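PDB 2DSA: glutathione S-transferase from Burkholderia xenovorans, which reductively dechlorinates metabolites of polychlorinated biphenyls, and probably has the general glutathione transferase activity of its family. Local coordinates for residues A[19-24]-A[75-80]; A[92-97]-A[150-155]; A[131-136]-A[170-175]; A[143-148]-A[179-184]. All blocks are in the same frame, centred on the assembly; numbering follows the deposited sequence.

Interaction 1 lies in the thioredoxin-like N-terminal domain, where the ends of helices 12-21 and 66-76 meet; the other three tie together the all-helical C-terminal domain. Interaction 2 is the buried one of the set, and its centre is about 15 Å from that of interaction 1 and about 12 Å from that of interaction 4. It joins interaction 4 directly, since Asp155 OD2 accepts a probable hydrogen bond from Leu146 N at 2.9 Å, and it touches interaction 3 where Trp97 packs on Val136. Interactions 1 and 3 lie on opposite sides of the chain's centre. The side chain of Trp97 is about 10 Å from a bound glutathione, and that of Ile170 about 11 Å from the dienoic acid ligand.

Interaction 1 of 4, residues A[19-24]-A[75-80]; sequences REAGLN and DQVPGK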
loop_
_atom_site.group_PDB
_atom_site.type_symbol
_atom_site.label_atom_id
_atom_site.label_comp_id
_atom_site.label_asym_id
_atom_site.label_seq_id
_atom_site.Cartn_x
_atom_site.Cartn_y
_atom_site.Cartn_z
ATOM N N ARG A 19 -13.114 5.073 16.355
ATOM C CA ARG A 19 -13.676 6.079 17.269
ATOM C C ARG A 19 -14.306 7.237 16.526
ATOM O O ARG A 19 -15.351 7.735 16.933
ATOM C CB ARG A 19 -12.613 6.605 18.237
ATOM C CG ARG A 19 -12.150 5.547 19.187
ATOM C CD ARG A 19 -11.348 6.129 20.310
ATOM N NE ARG A 19 -10.924 5.047 21.197
ATOM C CZ ARG A 19 -11.541 4.699 22.326
ATOM N NH1 ARG A 19 -12.605 5.376 22.752
ATOM N NH2 ARG A 19 -11.074 3.680 23.038
ATOM N N GLU A 20 -13.674 7.655 15.433
ATOM C CA GLU A 20 -14.257 8.657 14.556
ATOM C C GLU A 20 -15.607 8.177 14.006
ATOM O O GLU A 20 -16.555 8.951 13.918
ATOM C CB GLU A 20 -13.299 9.022 13.408
ATOM C CG GLU A 20 -12.114 9.897 13.801
ATOM C CD GLU A 20 -12.490 11.348 14.133
ATOM O OE1 GLU A 20 -13.575 11.840 13.742
ATOM O OE2 GLU A 20 -11.676 12.020 14.794
ATOM N N ALA A 21 -15.679 6.892 13.660
ATOM C CA ALA A 21 -16.878 6.278 13.111
ATOM C C ALA A 21 -17.961 6.081 14.175
ATOM O O ALA A 21 -19.142 5.941 13.840
ATOM C CB ALA A 21 -16.536 4.945 12.475
ATOM N N GLY A 22 -17.552 6.045 15.441
ATOM C CA GLY A 22 -18.477 5.801 16.552
ATOM C C GLY A 22 -18.900 4.351 16.717
ATOM O O GLY A 22 -19.940 4.089 17.315
ATOM N N LEU A 23 -18.096 3.413 16.204
ATOM C CA LEU A 23 -18.438 1.979 16.203
ATOM C C LEU A 23 -18.077 1.286 17.517
ATOM O O LEU A 23 -17.176 1.745 18.238
ATOM C CB LEU A 23 -17.753 1.242 15.040
ATOM C CG LEU A 23 -18.059 1.644 13.593
ATOM C CD1 LEU A 23 -17.226 0.828 12.619
ATOM C CD2 LEU A 23 -19.536 1.516 13.242
ATOM N N ASN A 24 -18.790 0.191 17.823
ATOM C CA ASN A 24 -18.475 -0.659 18.973
ATOM C C ASN A 24 -17.329 -1.570 18.598
ATOM O O ASN A 24 -17.342 -2.171 17.532
ATOM C CB ASN A 24 -19.654 -1.571 19.379
ATOM C CG ASN A 24 -20.988 -0.843 19.481
ATOM O OD1 ASN A 24 -21.090 0.250 20.069
ATOM N ND2 ASN A 24 -22.039 -1.471 18.930
ATOM N N ASP A 75 -16.538 2.828 5.449
ATOM C CA ASP A 75 -17.720 2.420 4.678
ATOM C C ASP A 75 -18.897 1.998 5.569
ATOM O O ASP A 75 -20.028 1.939 5.094
ATOM C CB ASP A 75 -17.373 1.291 3.702
ATOM C CG ASP A 75 -16.572 1.778 2.489
ATOM O OD1 ASP A 75 -16.045 0.919 1.754
ATOM O OD2 ASP A 75 -16.489 3.003 2.257
ATOM N N GLN A 76 -18.614 1.716 6.842
ATOM C CA GLN A 76 -19.649 1.375 7.818
ATOM C C GLN A 76 -20.478 2.593 8.206
ATOM O O GLN A 76 -21.648 2.453 8.561
ATOM C CB GLN A 76 -19.054 0.709 9.075
ATOM C CG GLN A 76 -18.249 -0.570 8.813
ATOM C CD GLN A 76 -18.831 -1.447 7.700
ATOM O OE1 GLN A 76 -19.912 -2.039 7.851
ATOM N NE2 GLN A 76 -18.107 -1.539 6.575
ATOM N N VAL A 77 -19.881 3.784 8.140
ATOM C CA VAL A 77 -20.579 5.013 8.535
ATOM C C VAL A 77 -20.463 6.116 7.471
ATOM O O VAL A 77 -19.820 7.145 7.704
ATOM C CB VAL A 77 -20.130 5.535 9.943
ATOM C CG1 VAL A 77 -21.133 6.546 10.491
ATOM C CG2 VAL A 77 -20.003 4.400 10.954
ATOM N N PRO A 78 -21.111 5.917 6.303
ATOM C CA PRO A 78 -20.973 6.881 5.200
ATOM C C PRO A 78 -21.409 8.296 5.553
ATOM O O PRO A 78 -20.905 9.254 4.960
ATOM C CB PRO A 78 -21.858 6.303 4.095
ATOM C CG PRO A 78 -22.737 5.287 4.769
ATOM C CD PRO A 78 -21.977 4.777 5.939
ATOM N N GLY A 79 -22.325 8.422 6.518
ATOM C CA GLY A 79 -22.772 9.731 7.010
ATOM C C GLY A 79 -21.624 10.570 7.560
ATOM O O GLY A 79 -21.650 11.805 7.489
ATOM N N LYS A 80 -20.610 9.896 8.104
ATOM C CA LYS A 80 -19.466 10.584 8.686
ATOM C C LYS A 80 -18.427 11.054 7.661
ATOM O O LYS A 80 -17.571 11.881 7.987
ATOM C CB LYS A 80 -18.885 9.775 9.844
ATOM C CG LYS A 80 -19.716 9.997 11.116
ATOM C CD LYS A 80 -19.341 9.104 12.264
ATOM C CE LYS A 80 -20.300 9.319 13.435
ATOM N NZ LYS A 80 -19.963 10.535 14.257
#
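Val77 supplies the apolar heart of this contact, its CG2 methyl touching both Ala21 and Leu23. It is 3.8 Å from Ala21 CB and 3.7 Å from Leu23 CD2, and the leucine and valine side chains slide past each other in opposite directions. The second methyl of Leu23, CD1, rests 4.0 Å from Gln76 CB, with the two side chains crossing at about a right angle. Gln76 turns at chi2 (-37°), and its amide NE2 hydrogen-bonds to Tyr72 O while CB and CG are left to face the leucine.

The remaining contacts are of side-chain carbons with main-chain oxygens at the helix end. Val77 CG2 is 3.4 Å from Ala21 O, while Lys80, extended as far as CE, brings its CD to 3.2 Å from Glu20 O. Lysine suits the exposed position by covering these carbonyls with methylenes. Its NZ makes no ion pair with Glu20, whose carboxylate instead forms a salt bridge with Arg188.

Gly22 adopts positive phi, which glycine tolerates readily, as the C-prime residue of a Schellman motif. That motif ends helix 12-21 beside the end of helix 66-76, two helices of the thioredoxin-like glutathione transferase domain.

Interaction 2 of 4, residues A[92-97]-A[150-155]; sequences YHLQQW and QLSVAD
Trp97 and Ala154 bring the backbones closest, with CA atoms 6.2 Å apart, where the first half of helix 89-109 passes the first turn of helix 153-163. Alanine suits this approach: its short CB points toward the other helix and sits 4.1 Å from Trp97 CB. The indole itself leads away and meets Phe100 edge-to-face.

Leu94 carries most of the contact. Its CG stands anti to the backbone N (chi1 174°), which carries it out toward the other helix, and its two methyls divide the work. CD1 meets Ala154 CB at 3.7 Å and also lies 3.3 Å from Ser152 OG; CD2 packs against Val153 CG2 at 4.0 Å, the two side chains meeting crosswise. A branched, apolar tip is well matched to this buried corner, where Val153 also touches Val70 and Ala74 of helix 66-76.

The hydroxyl that Leu94 touches is not left without a partner. Ser152 OG, placed between its own backbone N and carbonyl carbon, accepts from Ala154 N at 3.3 Å with an N-H...O angle of 143°. In return, Ser152 N donates to Asp155 OD1 at 2.9 Å, a nearly straight bond (168°) that uses the anti lone pair of the carboxylate, whose other oxygen is turned to Leu146. Both residues are short: serine reaches an amide of the first turn and aspartate reaches back to the amide of the N-cap residue, and the acidic group would probably interact favourably with the helix dipole. Together they form a capping box at the N-terminus of helix 153-163, within the helical C-terminal domain of glutathione transferases.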
loop_
_atom_site.group_PDB
_atom_site.type_symbol
_atom_site.label_atom_id
_atom_site.label_comp_id
_atom_site.label_asym_id
_atom_site.label_seq_id
_atom_site.Cartn_x
_atom_site.Cartn_y
_atom_site.Cartn_z
ATOM N N TYR A 92 -10.646 6.745 -5.319
ATOM C CA TYR A 92 -9.343 6.278 -5.879
ATOM C C TYR A 92 -8.186 7.147 -5.413
ATOM O O TYR A 92 -7.105 6.660 -5.084
ATOM C CB TYR A 92 -9.373 6.148 -7.409
ATOM C CG TYR A 92 -10.511 5.270 -7.881
ATOM C CD1 TYR A 92 -11.665 5.834 -8.421
ATOM C CD2 TYR A 92 -10.458 3.885 -7.734
ATOM C CE1 TYR A 92 -12.730 5.042 -8.821
ATOM C CE2 TYR A 92 -11.518 3.082 -8.139
ATOM C CZ TYR A 92 -12.652 3.672 -8.677
ATOM O OH TYR A 92 -13.707 2.894 -9.079
ATOM N N HIS A 93 -8.448 8.443 -5.360
ATOM C CA HIS A 93 -7.521 9.409 -4.812
ATOM C C HIS A 93 -7.187 9.137 -3.315
ATOM O O HIS A 93 -6.037 9.283 -2.897
ATOM C CB HIS A 93 -8.082 10.819 -5.045
ATOM C CG HIS A 93 -7.076 11.916 -4.876
ATOM N ND1 HIS A 93 -7.442 13.234 -4.673
ATOM C CD2 HIS A 93 -5.722 11.897 -4.871
ATOM C CE1 HIS A 93 -6.356 13.975 -4.551
ATOM N NE2 HIS A 93 -5.299 13.188 -4.664
ATOM N N LEU A 94 -8.179 8.726 -2.522
ATOM C CA LEU A 94 -7.911 8.246 -1.158
ATOM C C LEU A 94 -6.979 7.000 -1.138
ATOM O O LEU A 94 -6.062 6.910 -0.304
ATOM C CB LEU A 94 -9.227 7.926 -0.424
ATOM C CG LEU A 94 -9.094 7.287 0.966
ATOM C CD1 LEU A 94 -8.893 8.358 1.986
ATOM C CD2 LEU A 94 -10.328 6.469 1.341
ATOM N N GLN A 95 -7.230 6.053 -2.038
ATOM C CA GLN A 95 -6.442 4.821 -2.123
ATOM C C GLN A 95 -5.002 5.089 -2.558
ATOM O O GLN A 95 -4.069 4.385 -2.133
ATOM C CB GLN A 95 -7.112 3.827 -3.085
ATOM C CG GLN A 95 -8.466 3.394 -2.559
ATOM C CD GLN A 95 -9.338 2.711 -3.572
ATOM O OE1 GLN A 95 -9.124 2.798 -4.793
ATOM N NE2 GLN A 95 -10.360 2.042 -3.073
ATOM N N GLN A 96 -4.852 6.082 -3.437
ATOM C CA GLN A 96 -3.547 6.616 -3.809
ATOM C C GLN A 96 -2.825 7.104 -2.566
ATOM O O GLN A 96 -1.729 6.652 -2.284
ATOM C CB GLN A 96 -3.715 7.773 -4.810
ATOM C CG GLN A 96 -2.416 8.536 -5.091
ATOM C CD GLN A 96 -2.661 9.822 -5.873
ATOM O OE1 GLN A 96 -2.310 10.912 -5.416
ATOM N NE2 GLN A 96 -3.321 9.704 -7.019
ATOM N N TRP A 97 -3.453 8.014 -1.814
ATOM C CA TRP A 97 -2.845 8.533 -0.597
ATOM C C TRP A 97 -2.567 7.464 0.445
ATOM O O TRP A 97 -1.477 7.465 1.044
ATOM C CB TRP A 97 -3.607 9.724 -0.021
ATOM C CG TRP A 97 -3.176 11.000 -0.674
ATOM C CD1 TRP A 97 -3.925 11.792 -1.505
ATOM C CD2 TRP A 97 -1.871 11.603 -0.606
ATOM N NE1 TRP A 97 -3.171 12.860 -1.934
ATOM C CE2 TRP A 97 -1.909 12.767 -1.405
ATOM C CE3 TRP A 97 -0.682 11.286 0.074
ATOM C CZ2 TRP A 97 -0.797 13.620 -1.555
ATOM C CZ3 TRP A 97 0.424 12.137 -0.065
ATOM C CH2 TRP A 97 0.355 13.287 -0.880
ATOM N N GLN A 150 -12.121 18.109 3.565
ATOM C CA GLN A 150 -12.701 17.022 4.340
ATOM C C GLN A 150 -11.640 16.080 4.901
ATOM O O GLN A 150 -10.841 15.515 4.151
ATOM C CB GLN A 150 -13.717 16.227 3.501
ATOM C CG GLN A 150 -14.511 15.178 4.306
ATOM C CD GLN A 150 -15.669 15.785 5.093
ATOM O OE1 GLN A 150 -16.470 16.544 4.540
ATOM N NE2 GLN A 150 -15.771 15.441 6.385
ATOM N N LEU A 151 -11.663 15.900 6.217
ATOM C CA LEU A 151 -10.857 14.863 6.854
ATOM C C LEU A 151 -11.267 13.463 6.375
ATOM O O LEU A 151 -12.455 13.125 6.326
ATOM C CB LEU A 151 -10.928 14.952 8.384
ATOM C CG LEU A 151 -10.109 13.874 9.112
ATOM C CD1 LEU A 151 -9.143 14.484 10.117
ATOM C CD2 LEU A 151 -11.001 12.823 9.761
ATOM N N SER A 152 -10.269 12.658 6.034
ATOM C CA SER A 152 -10.500 11.270 5.673
ATOM C C SER A 152 -9.601 10.305 6.480
ATOM O O SER A 152 -8.733 10.734 7.251
ATOM C CB SER A 152 -10.292 11.096 4.174
ATOM O OG SER A 152 -8.911 11.107 3.862
ATOM N N VAL A 153 -9.815 9.003 6.303
ATOM C CA VAL A 153 -8.939 7.997 6.909
ATOM C C VAL A 153 -7.441 8.109 6.446
ATOM O O VAL A 153 -6.553 7.593 7.110
ATOM C CB VAL A 153 -9.497 6.541 6.739
ATOM C CG1 VAL A 153 -10.759 6.327 7.575
ATOM C CG2 VAL A 153 -9.781 6.207 5.280
ATOM N N ALA A 154 -7.178 8.771 5.320
ATOM C CA ALA A 154 -5.788 9.019 4.868
ATOM C C ALA A 154 -5.052 9.977 5.800
ATOM O O ALA A 154 -3.886 9.794 6.086
ATOM C CB ALA A 154 -5.767 9.561 3.441
ATOM N N ASP A 155 -5.764 10.992 6.279
ATOM C CA ASP A 155 -5.247 11.960 7.234
ATOM C C ASP A 155 -4.956 11.324 8.577
ATOM O O ASP A 155 -3.980 11.689 9.243
ATOM C CB ASP A 155 -6.246 13.101 7.413
ATOM C CG ASP A 155 -6.493 13.860 6.133
ATOM O OD1 ASP A 155 -7.656 13.858 5.650
ATOM O OD2 ASP A 155 -5.523 14.447 5.599
#

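Interaction 3 of 4, residues A[131-136]-A[170-175]; sequences TRLGQV and IDLSPW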
loop_
_atom_site.group_PDB
_atom_site.type_symbol
_atom_site.label_atom_id
_atom_site.label_comp_id
_atom_site.label_asym_id
_atom_site.label_seq_id
_atom_site.Cartn_x
_atom_site.Cartn_y
_atom_site.Cartn_z
ATOM N N THR A 131 12.618 13.585 1.418
ATOM C CA THR A 131 12.033 13.936 0.119
ATOM C C THR A 131 10.518 13.748 0.146
ATOM O O THR A 131 9.756 14.631 -0.246
ATOM C CB THR A 131 12.609 13.068 -1.016
ATOM O OG1 THR A 131 14.035 13.153 -1.012
ATOM C CG2 THR A 131 12.079 13.520 -2.369
ATOM N N ARG A 132 10.110 12.579 0.627
ATOM C CA ARG A 132 8.724 12.156 0.619
ATOM C C ARG A 132 7.881 13.058 1.532
ATOM O O ARG A 132 6.820 13.531 1.114
ATOM C CB ARG A 132 8.662 10.668 0.989
ATOM C CG ARG A 132 7.926 9.784 -0.026
ATOM C CD ARG A 132 8.782 9.079 -1.082
ATOM N NE ARG A 132 8.956 9.917 -2.259
ATOM C CZ ARG A 132 9.526 9.546 -3.407
ATOM N NH1 ARG A 132 9.943 8.303 -3.615
ATOM N NH2 ARG A 132 9.655 10.439 -4.367
ATOM N N LEU A 133 8.373 13.343 2.745
ATOM C CA LEU A 133 7.745 14.338 3.647
ATOM C C LEU A 133 7.661 15.761 3.071
ATOM O O LEU A 133 6.759 16.524 3.415
ATOM C CB LEU A 133 8.454 14.400 5.001
ATOM C CG LEU A 133 8.476 13.192 5.940
ATOM C CD1 LEU A 133 9.405 13.496 7.111
ATOM C CD2 LEU A 133 7.069 12.770 6.429
ATOM N N GLY A 134 8.614 16.119 2.209
ATOM C CA GLY A 134 8.533 17.367 1.454
ATOM C C GLY A 134 7.310 17.384 0.551
ATOM O O GLY A 134 6.568 18.367 0.513
ATOM N N GLN A 135 7.087 16.285 -0.169
ATOM C CA GLN A 135 5.926 16.191 -1.048
ATOM C C GLN A 135 4.599 16.359 -0.280
ATOM O O GLN A 135 3.676 17.027 -0.759
ATOM C CB GLN A 135 5.944 14.881 -1.837
ATOM C CG GLN A 135 4.793 14.739 -2.844
ATOM C CD GLN A 135 4.743 13.371 -3.492
ATOM O OE1 GLN A 135 5.625 12.520 -3.277
ATOM N NE2 GLN A 135 3.700 13.138 -4.281
ATOM N N VAL A 136 4.520 15.776 0.913
ATOM C CA VAL A 136 3.298 15.861 1.728
ATOM C C VAL A 136 3.112 17.245 2.332
ATOM O O VAL A 136 1.985 17.734 2.438
ATOM C CB VAL A 136 3.269 14.793 2.850
ATOM C CG1 VAL A 136 1.917 14.767 3.522
ATOM C CG2 VAL A 136 3.596 13.431 2.281
ATOM N N ILE A 170 13.242 12.433 14.225
ATOM C CA ILE A 170 12.978 13.183 12.986
ATOM C C ILE A 170 12.354 14.537 13.298
ATOM O O ILE A 170 11.272 14.640 13.911
ATOM C CB ILE A 170 12.123 12.392 11.951
ATOM C CG1 ILE A 170 12.907 11.179 11.445
ATOM C CG2 ILE A 170 11.729 13.289 10.772
ATOM C CD1 ILE A 170 12.068 10.095 10.802
ATOM N N ASP A 171 13.071 15.576 12.888
ATOM C CA ASP A 171 12.636 16.941 13.080
ATOM C C ASP A 171 11.705 17.310 11.936
ATOM O O ASP A 171 12.059 17.147 10.769
ATOM C CB ASP A 171 13.851 17.875 13.100
ATOM C CG ASP A 171 13.527 19.252 13.651
ATOM O OD1 ASP A 171 14.369 20.158 13.484
ATOM O OD2 ASP A 171 12.445 19.437 14.254
ATOM N N LEU A 172 10.516 17.789 12.283
ATOM C CA LEU A 172 9.529 18.219 11.289
ATOM C C LEU A 172 9.540 19.742 11.111
ATOM O O LEU A 172 8.691 20.304 10.416
ATOM C CB LEU A 172 8.127 17.707 11.659
ATOM C CG LEU A 172 7.912 16.186 11.737
ATOM C CD1 LEU A 172 6.472 15.910 12.091
ATOM C CD2 LEU A 172 8.296 15.464 10.438
ATOM N N SER A 173 10.529 20.387 11.732
ATOM C CA SER A 173 10.735 21.848 11.670
ATOM C C SER A 173 10.831 22.445 10.254
ATOM O O SER A 173 10.323 23.543 10.030
ATOM C CB SER A 173 11.968 22.248 12.489
ATOM O OG SER A 173 11.779 21.965 13.873
ATOM N N PRO A 174 11.474 21.727 9.303
ATOM C CA PRO A 174 11.510 22.188 7.913
ATOM C C PRO A 174 10.127 22.166 7.245
ATOM O O PRO A 174 9.940 22.777 6.198
ATOM C CB PRO A 174 12.417 21.159 7.227
ATOM C CG PRO A 174 13.131 20.462 8.310
ATOM C CD PRO A 174 12.204 20.456 9.458
ATOM N N TRP A 175 9.166 21.475 7.861
ATOM C CA TRP A 175 7.820 21.332 7.297
ATOM C C TRP A 175 6.728 21.822 8.236
ATOM O O TRP A 175 5.982 21.017 8.791
ATOM C CB TRP A 175 7.566 19.881 6.914
ATOM C CG TRP A 175 8.663 19.307 6.067
ATOM C CD1 TRP A 175 8.934 19.613 4.765
ATOM C CD2 TRP A 175 9.644 18.351 6.472
ATOM N NE1 TRP A 175 10.018 18.896 4.330
ATOM C CE2 TRP A 175 10.473 18.109 5.353
ATOM C CE3 TRP A 175 9.901 17.664 7.669
ATOM C CZ2 TRP A 175 11.543 17.214 5.390
ATOM C CZ3 TRP A 175 10.971 16.770 7.706
ATOM C CH2 TRP A 175 11.776 16.551 6.571
#
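Leu133 projects from helix 119-139 onto the indole of Trp175, and its CB makes the first contact. This carbon stands over the face of the six-membered ring, 4.1 Å from its centroid and only 6° off the normal, a CH-pi contact. CG, anti to the carbonyl carbon (chi1 -64°), leads on to the CD1 methyl, which comes 3.7 Å from Trp175 CZ3. The same methyl then reaches two further apolar side chains, Leu172 CD2 at 4.0 Å and Ile170 CG2 at 4.3 Å. Leucine suits the site because one branch can touch all three.

The partner residues belong to the connection between helices 153-163 and 176-186 in the helical C-terminal domain. Leu172 to Trp175 form a type I beta turn, closed by Trp175 N bonding to Leu172 O, and Trp175 is the N-cap residue of helix 176-186. Pro174 within the turn places its CB over the centre of the indole, on the face opposite Leu133. The large flat ring is therefore held between turn and helix. Along its five-membered part the indole meets bare backbone at Gly134, Trp175 NE1 lying 3.6 Å from Gly134 CA.

Interaction 4 of 4, residues A[143-148]-A[179-184]; sequences APYLLG and QAFQGR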
loop_
_atom_site.group_PDB
_atom_site.type_symbol
_atom_site.label_atom_id
_atom_site.label_comp_id
_atom_site.label_asym_id
_atom_site.label_seq_id
_atom_site.Cartn_x
_atom_site.Cartn_y
_atom_site.Cartn_z
ATOM N N ALA A 143 -4.171 23.458 1.745
ATOM C CA ALA A 143 -5.410 22.771 2.127
ATOM C C ALA A 143 -5.214 22.040 3.462
ATOM O O ALA A 143 -4.119 21.539 3.737
ATOM C CB ALA A 143 -5.857 21.813 1.018
ATOM N N PRO A 144 -6.259 21.995 4.310
ATOM C CA PRO A 144 -6.068 21.416 5.644
ATOM C C PRO A 144 -5.848 19.890 5.666
ATOM O O PRO A 144 -5.159 19.387 6.550
ATOM C CB PRO A 144 -7.346 21.805 6.380
ATOM C CG PRO A 144 -8.365 21.997 5.311
ATOM C CD PRO A 144 -7.636 22.483 4.105
ATOM N N TYR A 145 -6.423 19.172 4.700
ATOM C CA TYR A 145 -6.327 17.716 4.645
ATOM C C TYR A 145 -5.883 17.242 3.267
ATOM O O TYR A 145 -5.856 18.031 2.320
ATOM C CB TYR A 145 -7.664 17.078 5.055
ATOM C CG TYR A 145 -8.153 17.599 6.376
ATOM C CD1 TYR A 145 -9.228 18.479 6.440
ATOM C CD2 TYR A 145 -7.507 17.256 7.561
ATOM C CE1 TYR A 145 -9.668 18.979 7.655
ATOM C CE2 TYR A 145 -7.933 17.752 8.761
ATOM C CZ TYR A 145 -9.009 18.615 8.800
ATOM O OH TYR A 145 -9.429 19.103 10.008
ATOM N N LEU A 146 -5.507 15.963 3.185
ATOM C CA LEU A 146 -4.941 15.350 1.975
ATOM C C LEU A 146 -5.865 15.424 0.747
ATOM O O LEU A 146 -5.402 15.639 -0.388
ATOM C CB LEU A 146 -4.550 13.897 2.273
ATOM C CG LEU A 146 -3.095 13.444 2.522
ATOM C CD1 LEU A 146 -2.083 14.570 2.720
ATOM C CD2 LEU A 146 -2.988 12.363 3.619
ATOM N N LEU A 147 -7.169 15.263 0.985
ATOM C CA LEU A 147 -8.172 15.315 -0.080
ATOM C C LEU A 147 -8.878 16.676 -0.187
ATOM O O LEU A 147 -9.798 16.838 -0.992
ATOM C CB LEU A 147 -9.187 14.165 0.068
ATOM C CG LEU A 147 -8.585 12.736 0.055
ATOM C CD1 LEU A 147 -9.675 11.670 0.109
ATOM C CD2 LEU A 147 -7.671 12.488 -1.130
ATOM N N GLY A 148 -8.443 17.647 0.616
ATOM C CA GLY A 148 -9.005 19.004 0.560
ATOM C C GLY A 148 -9.506 19.507 1.896
ATOM O O GLY A 148 -8.745 19.558 2.863
ATOM N N GLN A 179 3.410 20.093 10.879
ATOM C CA GLN A 179 3.146 20.415 12.286
ATOM C C GLN A 179 1.770 21.048 12.463
ATOM O O GLN A 179 1.068 20.763 13.426
ATOM C CB GLN A 179 4.223 21.351 12.828
ATOM C CG GLN A 179 5.589 20.719 12.908
ATOM C CD GLN A 179 6.682 21.733 13.141
ATOM O OE1 GLN A 179 6.646 22.840 12.600
ATOM N NE2 GLN A 179 7.681 21.351 13.935
ATOM N N ALA A 180 1.398 21.914 11.527
ATOM C CA ALA A 180 0.066 22.509 11.498
ATOM C C ALA A 180 -0.998 21.424 11.344
ATOM O O ALA A 180 -2.035 21.464 12.009
ATOM C CB ALA A 180 -0.039 23.520 10.374
ATOM N N PHE A 181 -0.721 20.453 10.477
ATOM C CA PHE A 181 -1.605 19.307 10.255
ATOM C C PHE A 181 -1.743 18.455 11.518
ATOM O O PHE A 181 -2.844 18.038 11.861
ATOM C CB PHE A 181 -1.100 18.479 9.060
ATOM C CG PHE A 181 -1.760 17.132 8.916
ATOM C CD1 PHE A 181 -2.935 16.990 8.183
ATOM C CD2 PHE A 181 -1.183 15.995 9.489
ATOM C CE1 PHE A 181 -3.532 15.739 8.039
ATOM C CE2 PHE A 181 -1.774 14.748 9.353
ATOM C CZ PHE A 181 -2.943 14.621 8.627
ATOM N N GLN A 182 -0.629 18.218 12.211
ATOM C CA GLN A 182 -0.639 17.459 13.468
ATOM C C GLN A 182 -1.558 18.065 14.515
ATOM O O GLN A 182 -2.283 17.342 15.200
ATOM C CB GLN A 182 0.763 17.351 14.041
ATOM C CG GLN A 182 1.635 16.380 13.301
ATOM C CD GLN A 182 3.016 16.284 13.885
ATOM O OE1 GLN A 182 3.482 15.196 14.237
ATOM N NE2 GLN A 182 3.685 17.426 14.010
ATOM N N GLY A 183 -1.523 19.392 14.635
ATOM C CA GLY A 183 -2.358 20.102 15.596
ATOM C C GLY A 183 -3.824 20.127 15.208
ATOM O O GLY A 183 -4.702 20.133 16.065
ATOM N N ARG A 184 -4.073 20.147 13.904
ATOM C CA ARG A 184 -5.408 20.123 13.330
ATOM C C ARG A 184 -6.108 18.787 13.607
ATOM O O ARG A 184 -7.278 18.762 13.989
ATOM C CB ARG A 184 -5.295 20.361 11.821
ATOM C CG ARG A 184 -6.555 20.839 11.151
ATOM C CD ARG A 184 -6.245 21.755 9.970
ATOM N NE ARG A 184 -5.219 21.183 9.108
ATOM C CZ ARG A 184 -4.099 21.797 8.733
ATOM N NH1 ARG A 184 -3.823 23.047 9.109
ATOM N NH2 ARG A 184 -3.260 21.148 7.951
HETATM O O HOH W 1 -9.254 17.948 12.403
#
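Phe181 and Arg184, one turn apart on helix 176-186, meet Pro144 and Tyr145. Phe181 comes first: its CG stands anti to the backbone N (chi1 168°), and Pro144 O lies in the plane of its ring at the edge, 3.7 Å from CD1. Its CE1 approaches the edge of the Tyr145 ring, 4.3 Å from CD2. An aromatic residue suits this buried place, for the ring also packs on Asp155 and Leu158 of helix 153-163.

The opposing residues lie in the connection between helices 119-139 and 153-163 of the helical C-terminal domain, where Tyr145 to Gly148 make a type I beta turn.

Arg184 follows, its chain bent at chi2 and chi3. CG passes 3.5 Å from Tyr145 OH, and further out the guanidinium turns to Pro144 O. NH2 donates to that oxygen at 2.9 Å with an N-H...O angle of 132°, and NE adds a weak bond at 3.1 Å. Both nitrogens thus share one carbonyl through well-bent bonds, a task for which arginine's spread of N-H groups is apt. Pro144 CA lies over one guanidinium face and Ala180 O over the other, both toward the rim. At the main chain, a water 2.7 Å from Tyr145 OH donates to Arg184 O.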